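Local coordinates for aldose 1-epimerase (Caenorhabditis elegans, PDB 1LUR), which probably interconverts the alpha and beta anomers of aldose sugars such as galactose, acting as a mutarotase, at residues T24-P29 with L34-F39; K87-T92 with A128-D133; K290-H293 with N297-L300. All blocks are in the same frame, centred on the assembly; numbering follows the deposited sequence.

The three contacts follow one another along the chain, each closing before the next opens. Contact 1 is a beta hairpin of strands 24-28 and 33-40, inside a four-stranded antiparallel sheet. Contact 2 sets strand 87-90 beside the short helix 130-133. Strand 121-129 runs into that helix, and its Val122 and Phe124 meet Leu27 of contact 1. Contact 3 links the loop leading to strand 293-294 with the loop that runs into strand 300-305 of the seven-stranded sheet. Its centre is about 16 Å from that of contact 1. Contact 2 is centred about 31 Å from contact 1 and about 34 Å from contact 3. They do not touch; they lie in separate parts of one mostly beta chain.

Contact 1 of 3, residues T24-P29 with L34-F39; sequences TATLLP and LAKLTF
Thr24 and Thr38 stand side by side on one face of this antiparallel hairpin and extend in a common direction. Thr38 holds OG1 between its backbone N and carbonyl carbon (chi1 59°), which places OG1 3.3 Å from Thr24 CB. A water lies 2.7 Å from Thr38 OG1 and makes a weak, longer bond to Thr24 OG1. The two backbones are paired here by bonds in both directions, Thr24 N to Thr38 O and Thr38 N to Thr24 O.

Thr26 and Lys36 repeat the side-by-side pattern on the same face. The aliphatic part of the lysine runs along the threonine, with Lys36 CD 3.7 Å from Thr26 OG1, before the ammonium end turns off. Thr26 N donates to Lys36 O at 2.9 Å. Thr26 O takes two N-H groups. Lys36 N donates to Thr26 O at 3.1 Å, and Ala35 N adds a weak bond, bent to 128° at the hydrogen. Ala35 and Lys36 thus both face Thr26, which makes a classic beta bulge and shifts the register by one residue.

Beyond the bulge, Leu27 and Leu34 lie on the other face and cross obliquely. Their CD1 atoms meet at 3.6 Å. Leu34 CD1 also approaches Ala25 CB at 4.3 Å, so the three form a small apolar cluster.

The hairpin fills the middle of a four-stranded antiparallel sheet. Strand 15-18 flanks strand 24-28, and backbone hydrogen bonds join Ala25 to Ile17. Strand 46-48 flanks strand 33-40, where Asp48 OD1 accepts from Leu37 N. Leu27 packs on Val122 and Phe124 of strand 121-129, while Leu28 and Ala35 touch Phe59 of helix 56-61.

Contact 2 of 3, residues K87-T92 with A128-D133; sequences KQYTMT and ANEQDD
Glu130 reaches across from the start of a short helix and sets its carboxylate at the ring edge of Tyr89. Lys87, at the head of the strand, meets the same carboxylate through water. The water donates to Glu130 OE2 at 2.6 Å and accepts a weak bond from Lys87 NZ. The charges themselves do not touch, since Lys87 NZ and Glu130 OE1 are 5.1 Å apart. The water probably mediates between them.

Tyr89 makes the closest contact. Its side chain crosses that of Glu130 at about a right angle. Glu130 OE2 lies 3.5 Å from Tyr89 CE1, near the ring plane, and the ring and carboxylate planes are 58° apart. The partly positive C-H edge of the ring suits a carboxylate oxygen. The glutamate reaches this edge because CG is anti to its backbone N (chi1 -171°) and the chain stays extended beyond it. Replacing Glu130 with an alanine would probably remove the carboxylate from the ring edge and leave the water next to Lys87 without its acceptor. Tyr89 also packs on Leu82 and Phe84 of strand 81-84.

Met91, a selenomethionine, is the last residue of this side to take part. Its CG approaches Asp133 O at 4.0 Å, a loose van der Waals contact. That carbonyl accepts a hydrogen bond from Tyr99 OH, and the Asp133 carboxylate forms a salt bridge with Arg72.

The helix start that carries Glu130 is closed by its own side chains. Asp132 N donates to Asn129 OD1 at 3.0 Å, and Asn129 N donates to Asp132 OD2 at 2.9 Å, on that oxygen's anti lone pair. Asn129 is the N-cap, and the two residues form a capping box. A capping box is a common way to start a helix, used here where strand 121-129 passes into helix 130-133.

Contact 3 of 3, residues K290-H293 with N297-L300; sequences KGEH and NKAL
Glu292 and Lys298 form a salt bridge, and it is the whole of the direct contact. It spans the short strand 293-294 between the two loops, next to strand 300-305. The two side chains come from opposite directions and meet at their ends. Lys298 NZ donates to Glu292 OE2 at 2.8 Å, on the syn lone pair, the side of the other oxygen. Glu292 OE1 stays 4.2 Å from Lys298 NZ, so of this carboxylate only OE2 bonds the ammonium. Glu292 spans the gap fully stretched, with chi1 at -169°. The lysine bends once, at chi2 (59°), and is straight beyond.

The lysine side is the firm one. Lys298 is buried, and its NZ also donates to Ser180 O, its stronger partner, so two acceptors hold the group. Its own carbonyl accepts from Asn176 ND2, which ties the backbone to the same neighbourhood.

The glutamate side is looser. Glu292 is partly exposed, and it follows Lys290 and Gly291, which are exposed. Both of these have positive phi, as in a turning loop. Lys290 N is fixed by Asp54 OD1, well away from the bridge.

Burying a lysine carries an electrostatic cost. The carboxylate of Glu292 is likely to offset it and to favour the charged form of Lys298, beside the neutral carbonyl of Ser180.

Contact 1 of 3, residues T24-P29 with L34-F39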
loop_
_atom_site.group_PDB
_atom_site.type_symbol
_atom_site.label_atom_id
_atom_site.label_comp_id
_atom_site.label_asym_id
_atom_site.label_seq_id
_atom_site.Cartn_x
_atom_site.Cartn_y
_atom_site.Cartn_z
ATOM N N THR A 24 -17.202 -3.092 -6.947
ATOM C CA THR A 24 -16.436 -3.393 -8.145
ATOM C C THR A 24 -14.995 -2.906 -7.993
ATOM O O THR A 24 -14.735 -1.869 -7.388
ATOM C CB THR A 24 -17.071 -2.725 -9.397
ATOM O OG1 THR A 24 -18.434 -3.152 -9.525
ATOM C CG2 THR A 24 -16.322 -3.120 -10.662
ATOM N N ALA A 25 -14.065 -3.677 -8.537
ATOM C CA ALA A 25 -12.652 -3.334 -8.471
ATOM C C ALA A 25 -12.054 -3.488 -9.860
ATOM O O ALA A 25 -12.328 -4.464 -10.557
ATOM C CB ALA A 25 -11.931 -4.250 -7.492
ATOM N N THR A 26 -11.250 -2.516 -10.268
ATOM C CA THR A 26 -10.624 -2.574 -11.576
ATOM C C THR A 26 -9.113 -2.655 -11.378
ATOM O O THR A 26 -8.519 -1.796 -10.732
ATOM C CB THR A 26 -10.966 -1.337 -12.414
ATOM O OG1 THR A 26 -12.391 -1.224 -12.532
ATOM C CG2 THR A 26 -10.364 -1.460 -13.803
ATOM N N LEU A 27 -8.506 -3.699 -11.932
ATOM C CA LEU A 27 -7.069 -3.902 -11.816
ATOM C C LEU A 27 -6.348 -3.691 -13.146
ATOM O O LEU A 27 -6.964 -3.704 -14.212
ATOM C CB LEU A 27 -6.779 -5.310 -11.304
ATOM C CG LEU A 27 -7.425 -5.721 -9.978
ATOM C CD1 LEU A 27 -7.156 -4.646 -8.933
ATOM C CD2 LEU A 27 -8.929 -5.917 -10.160
ATOM N N LEU A 28 -5.034 -3.510 -13.065
ATOM C CA LEU A 28 -4.202 -3.295 -14.242
ATOM C C LEU A 28 -2.949 -4.157 -14.103
ATOM O O LEU A 28 -2.246 -4.085 -13.094
ATOM C CB LEU A 28 -3.816 -1.816 -14.342
ATOM C CG LEU A 28 -3.093 -1.322 -15.599
ATOM C CD1 LEU A 28 -3.999 -1.485 -16.820
ATOM C CD2 LEU A 28 -2.719 0.143 -15.414
ATOM N N PRO A 29 -2.664 -4.994 -15.112
ATOM C CA PRO A 29 -1.491 -5.872 -15.096
ATOM C C PRO A 29 -0.210 -5.107 -14.789
ATOM O O PRO A 29 0.685 -5.617 -14.109
ATOM C CB PRO A 29 -1.485 -6.461 -16.503
ATOM C CG PRO A 29 -2.941 -6.521 -16.841
ATOM C CD PRO A 29 -3.439 -5.181 -16.352
ATOM N N LEU A 34 -4.270 -1.428 -8.435
ATOM C CA LEU A 34 -5.683 -1.348 -8.091
ATOM C C LEU A 34 -6.048 -0.008 -8.722
ATOM O O LEU A 34 -5.787 1.049 -8.146
ATOM C CB LEU A 34 -5.885 -1.282 -6.576
ATOM C CG LEU A 34 -7.324 -1.017 -6.111
ATOM C CD1 LEU A 34 -8.272 -2.044 -6.729
ATOM C CD2 LEU A 34 -7.389 -1.068 -4.584
ATOM N N ALA A 35 -6.626 -0.062 -9.919
ATOM C CA ALA A 35 -7.023 1.138 -10.655
ATOM C C ALA A 35 -8.255 1.863 -10.118
ATOM O O ALA A 35 -8.245 3.085 -9.964
ATOM C CB ALA A 35 -7.238 0.787 -12.122
ATOM N N LYS A 36 -9.322 1.118 -9.854
ATOM C CA LYS A 36 -10.549 1.714 -9.339
ATOM C C LYS A 36 -11.206 0.785 -8.338
ATOM O O LYS A 36 -10.921 -0.411 -8.305
ATOM C CB LYS A 36 -11.560 1.945 -10.463
ATOM C CG LYS A 36 -11.039 2.595 -11.726
ATOM C CD LYS A 36 -12.083 2.469 -12.840
ATOM C CE LYS A 36 -13.457 2.949 -12.374
ATOM N NZ LYS A 36 -14.507 2.772 -13.417
ATOM N N LEU A 37 -12.106 1.354 -7.542
ATOM C CA LEU A 37 -12.853 0.624 -6.523
ATOM C C LEU A 37 -14.122 1.431 -6.246
ATOM O O LEU A 37 -14.102 2.412 -5.498
ATOM C CB LEU A 37 -12.031 0.466 -5.243
ATOM C CG LEU A 37 -12.580 -0.560 -4.245
ATOM C CD1 LEU A 37 -11.501 -0.928 -3.266
ATOM C CD2 LEU A 37 -13.791 -0.012 -3.521
ATOM N N THR A 38 -15.225 1.015 -6.861
ATOM C CA THR A 38 -16.501 1.698 -6.691
ATOM C C THR A 38 -17.391 1.035 -5.646
ATOM O O THR A 38 -17.446 -0.190 -5.546
ATOM C CB THR A 38 -17.259 1.753 -8.030
ATOM O OG1 THR A 38 -17.484 0.421 -8.506
ATOM C CG2 THR A 38 -16.445 2.509 -9.063
ATOM N N PHE A 39 -18.096 1.861 -4.877
ATOM C CA PHE A 39 -18.992 1.379 -3.830
ATOM C C PHE A 39 -20.048 2.451 -3.568
ATOM O O PHE A 39 -19.722 3.623 -3.396
ATOM C CB PHE A 39 -18.196 1.117 -2.553
ATOM C CG PHE A 39 -18.943 0.332 -1.514
ATOM C CD1 PHE A 39 -19.267 -1.002 -1.736
ATOM C CD2 PHE A 39 -19.290 0.913 -0.299
ATOM C CE1 PHE A 39 -19.923 -1.751 -0.759
ATOM C CE2 PHE A 39 -19.946 0.174 0.687
ATOM C CZ PHE A 39 -20.262 -1.160 0.456
HETATM O O HOH W 1 -19.745 -0.673 -7.597
#

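Contact 2 of 3, residues K87-T92 with A128-D133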
loop_
_atom_site.group_PDB
_atom_site.type_symbol
_atom_site.label_atom_id
_atom_site.label_comp_id
_atom_site.label_asym_id
_atom_site.label_seq_id
_atom_site.Cartn_x
_atom_site.Cartn_y
_atom_site.Cartn_z
ATOM N N LYS A 87 27.052 -9.781 3.026
ATOM C CA LYS A 87 27.448 -9.149 1.779
ATOM C C LYS A 87 26.748 -7.806 1.628
ATOM O O LYS A 87 25.554 -7.685 1.895
ATOM C CB LYS A 87 27.088 -10.073 0.620
ATOM C CG LYS A 87 27.669 -9.685 -0.712
ATOM C CD LYS A 87 27.264 -10.700 -1.762
ATOM C CE LYS A 87 27.709 -10.272 -3.145
ATOM N NZ LYS A 87 27.093 -11.143 -4.186
ATOM N N GLN A 88 27.490 -6.789 1.203
ATOM C CA GLN A 88 26.893 -5.477 1.035
ATOM C C GLN A 88 26.292 -5.282 -0.347
ATOM O O GLN A 88 26.883 -5.658 -1.358
ATOM C CB GLN A 88 27.924 -4.375 1.306
ATOM C CG GLN A 88 27.307 -2.981 1.344
ATOM C CD GLN A 88 28.243 -1.932 1.912
ATOM O OE1 GLN A 88 29.283 -1.635 1.333
ATOM N NE2 GLN A 88 27.873 -1.366 3.058
ATOM N N TYR A 89 25.097 -4.703 -0.382
ATOM C CA TYR A 89 24.406 -4.443 -1.638
ATOM C C TYR A 89 24.197 -2.945 -1.711
ATOM O O TYR A 89 23.708 -2.330 -0.761
ATOM C CB TYR A 89 23.066 -5.174 -1.680
ATOM C CG TYR A 89 23.227 -6.657 -1.879
ATOM C CD1 TYR A 89 23.156 -7.223 -3.153
ATOM C CD2 TYR A 89 23.516 -7.488 -0.805
ATOM C CE1 TYR A 89 23.374 -8.583 -3.345
ATOM C CE2 TYR A 89 23.738 -8.846 -0.982
ATOM C CZ TYR A 89 23.667 -9.386 -2.250
ATOM O OH TYR A 89 23.911 -10.721 -2.419
ATOM N N THR A 90 24.595 -2.359 -2.834
ATOM C CA THR A 90 24.461 -0.926 -3.043
ATOM C C THR A 90 23.728 -0.675 -4.343
ATOM O O THR A 90 24.118 -1.183 -5.393
ATOM C CB THR A 90 25.837 -0.267 -3.101
ATOM O OG1 THR A 90 26.673 -1.000 -4.007
ATOM C CG2 THR A 90 26.471 -0.270 -1.726
HETATM N N MSE A 91 22.648 0.092 -4.260
HETATM C CA MSE A 91 21.848 0.409 -5.428
HETATM C C MSE A 91 22.040 1.882 -5.806
HETATM O O MSE A 91 22.664 2.648 -5.062
HETATM C CB MSE A 91 20.373 0.123 -5.125
HETATM C CG MSE A 91 20.011 -1.368 -4.996
HETATM SE SE MSE A 91 20.730 -2.312 -3.452
HETATM C CE MSE A 91 22.196 -3.263 -4.298
ATOM N N THR A 92 21.532 2.266 -6.972
ATOM C CA THR A 92 21.648 3.650 -7.430
ATOM C C THR A 92 20.456 4.387 -6.815
ATOM O O THR A 92 19.309 3.983 -7.010
ATOM C CB THR A 92 21.564 3.752 -8.975
ATOM O OG1 THR A 92 22.706 3.114 -9.569
ATOM C CG2 THR A 92 21.507 5.220 -9.416
ATOM N N ALA A 128 11.518 -11.441 -10.359
ATOM C CA ALA A 128 12.494 -10.376 -10.197
ATOM C C ALA A 128 13.758 -10.920 -9.536
ATOM O O ALA A 128 13.684 -11.720 -8.606
ATOM C CB ALA A 128 11.899 -9.251 -9.348
ATOM N N ASN A 129 14.914 -10.493 -10.037
ATOM C CA ASN A 129 16.198 -10.920 -9.502
ATOM C C ASN A 129 17.118 -9.711 -9.399
ATOM O O ASN A 129 16.760 -8.613 -9.828
ATOM C CB ASN A 129 16.848 -11.992 -10.390
ATOM C CG ASN A 129 17.058 -11.528 -11.817
ATOM O OD1 ASN A 129 17.203 -10.337 -12.084
ATOM N ND2 ASN A 129 17.090 -12.484 -12.750
ATOM N N GLU A 130 18.311 -9.912 -8.847
ATOM C CA GLU A 130 19.254 -8.811 -8.701
ATOM C C GLU A 130 19.480 -8.016 -9.995
ATOM O O GLU A 130 19.607 -6.794 -9.947
ATOM C CB GLU A 130 20.591 -9.326 -8.143
ATOM C CG GLU A 130 21.575 -8.217 -7.741
ATOM C CD GLU A 130 22.877 -8.757 -7.156
ATOM O OE1 GLU A 130 23.030 -9.995 -7.110
ATOM O OE2 GLU A 130 23.746 -7.944 -6.744
ATOM N N GLN A 131 19.520 -8.687 -11.149
ATOM C CA GLN A 131 19.736 -7.960 -12.404
ATOM C C GLN A 131 18.609 -6.993 -12.724
ATOM O O GLN A 131 18.833 -5.969 -13.365
ATOM C CB GLN A 131 19.902 -8.907 -13.597
ATOM C CG GLN A 131 21.286 -9.499 -13.758
ATOM C CD GLN A 131 21.390 -10.882 -13.160
ATOM O OE1 GLN A 131 20.601 -11.775 -13.494
ATOM N NE2 GLN A 131 22.369 -11.078 -12.281
ATOM N N ASP A 132 17.398 -7.322 -12.287
ATOM C CA ASP A 132 16.248 -6.465 -12.540
ATOM C C ASP A 132 16.202 -5.219 -11.670
ATOM O O ASP A 132 15.887 -4.131 -12.157
ATOM C CB ASP A 132 14.928 -7.213 -12.304
ATOM C CG ASP A 132 14.725 -8.367 -13.248
ATOM O OD1 ASP A 132 14.786 -8.150 -14.476
ATOM O OD2 ASP A 132 14.488 -9.489 -12.759
ATOM N N ASP A 133 16.526 -5.371 -10.387
ATOM C CA ASP A 133 16.483 -4.234 -9.474
ATOM C C ASP A 133 17.648 -4.007 -8.518
ATOM O O ASP A 133 17.567 -3.138 -7.651
ATOM C CB ASP A 133 15.210 -4.345 -8.652
ATOM C CG ASP A 133 15.080 -5.708 -7.982
ATOM O OD1 ASP A 133 16.128 -6.294 -7.632
ATOM O OD2 ASP A 133 13.944 -6.190 -7.797
HETATM O O HOH W 2 26.143 -8.360 -5.761
#

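Contact 3 of 3, residues K290-H293 with N297-L300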
loop_
_atom_site.group_PDB
_atom_site.type_symbol
_atom_site.label_atom_id
_atom_site.label_comp_id
_atom_site.label_asym_id
_atom_site.label_seq_id
_atom_site.Cartn_x
_atom_site.Cartn_y
_atom_site.Cartn_z
ATOM N N LYS A 290 -11.488 11.802 -14.154
ATOM C CA LYS A 290 -12.396 12.899 -14.487
ATOM C C LYS A 290 -11.614 14.146 -14.890
ATOM O O LYS A 290 -12.179 15.234 -14.991
ATOM C CB LYS A 290 -13.284 13.240 -13.284
ATOM C CG LYS A 290 -14.079 12.077 -12.692
ATOM C CD LYS A 290 -15.437 11.899 -13.361
ATOM C CE LYS A 290 -15.305 11.406 -14.791
ATOM N NZ LYS A 290 -14.642 10.072 -14.851
ATOM N N GLY A 291 -10.313 13.987 -15.117
ATOM C CA GLY A 291 -9.494 15.122 -15.499
ATOM C C GLY A 291 -9.247 15.995 -14.283
ATOM O O GLY A 291 -8.752 17.118 -14.393
ATOM N N GLU A 292 -9.598 15.462 -13.116
ATOM C CA GLU A 292 -9.434 16.161 -11.848
ATOM C C GLU A 292 -7.969 16.439 -11.523
ATOM O O GLU A 292 -7.077 15.684 -11.910
ATOM C CB GLU A 292 -10.048 15.332 -10.720
ATOM C CG GLU A 292 -10.164 16.066 -9.393
ATOM C CD GLU A 292 -10.630 15.160 -8.275
ATOM O OE1 GLU A 292 -11.393 14.210 -8.559
ATOM O OE2 GLU A 292 -10.254 15.406 -7.108
ATOM N N HIS A 293 -7.738 17.528 -10.796
ATOM C CA HIS A 293 -6.397 17.939 -10.396
ATOM C C HIS A 293 -6.168 17.617 -8.922
ATOM O O HIS A 293 -6.596 18.372 -8.047
ATOM C CB HIS A 293 -6.230 19.446 -10.617
ATOM C CG HIS A 293 -5.000 20.023 -9.983
ATOM N ND1 HIS A 293 -4.907 21.347 -9.614
ATOM C CD2 HIS A 293 -3.812 19.458 -9.657
ATOM C CE1 HIS A 293 -3.718 21.575 -9.085
ATOM N NE2 HIS A 293 -3.034 20.445 -9.099
ATOM N N ASN A 297 -2.784 16.716 0.337
ATOM C CA ASN A 297 -3.713 16.034 1.230
ATOM C C ASN A 297 -5.015 15.573 0.568
ATOM O O ASN A 297 -6.045 15.451 1.235
ATOM C CB ASN A 297 -4.036 16.926 2.437
ATOM C CG ASN A 297 -2.793 17.318 3.227
ATOM O OD1 ASN A 297 -1.962 16.472 3.561
ATOM N ND2 ASN A 297 -2.668 18.602 3.537
ATOM N N LYS A 298 -4.967 15.307 -0.734
ATOM C CA LYS A 298 -6.145 14.855 -1.469
ATOM C C LYS A 298 -6.674 13.517 -0.955
ATOM O O LYS A 298 -7.873 13.358 -0.718
ATOM C CB LYS A 298 -5.823 14.726 -2.960
ATOM C CG LYS A 298 -6.852 13.937 -3.767
ATOM C CD LYS A 298 -8.243 14.556 -3.696
ATOM C CE LYS A 298 -9.247 13.768 -4.532
ATOM N NZ LYS A 298 -10.616 14.367 -4.479
ATOM N N ALA A 299 -5.781 12.547 -0.789
ATOM C CA ALA A 299 -6.196 11.239 -0.305
ATOM C C ALA A 299 -5.302 10.711 0.802
ATOM O O ALA A 299 -4.380 11.387 1.266
ATOM C CB ALA A 299 -6.235 10.242 -1.460
ATOM N N LEU A 300 -5.597 9.493 1.233
ATOM C CA LEU A 300 -4.832 8.852 2.283
ATOM C C LEU A 300 -4.306 7.523 1.765
ATOM O O LEU A 300 -5.080 6.596 1.518
ATOM C CB LEU A 300 -5.703 8.601 3.512
ATOM C CG LEU A 300 -5.008 7.880 4.671
ATOM C CD1 LEU A 300 -3.947 8.788 5.270
ATOM C CD2 LEU A 300 -6.023 7.489 5.732
#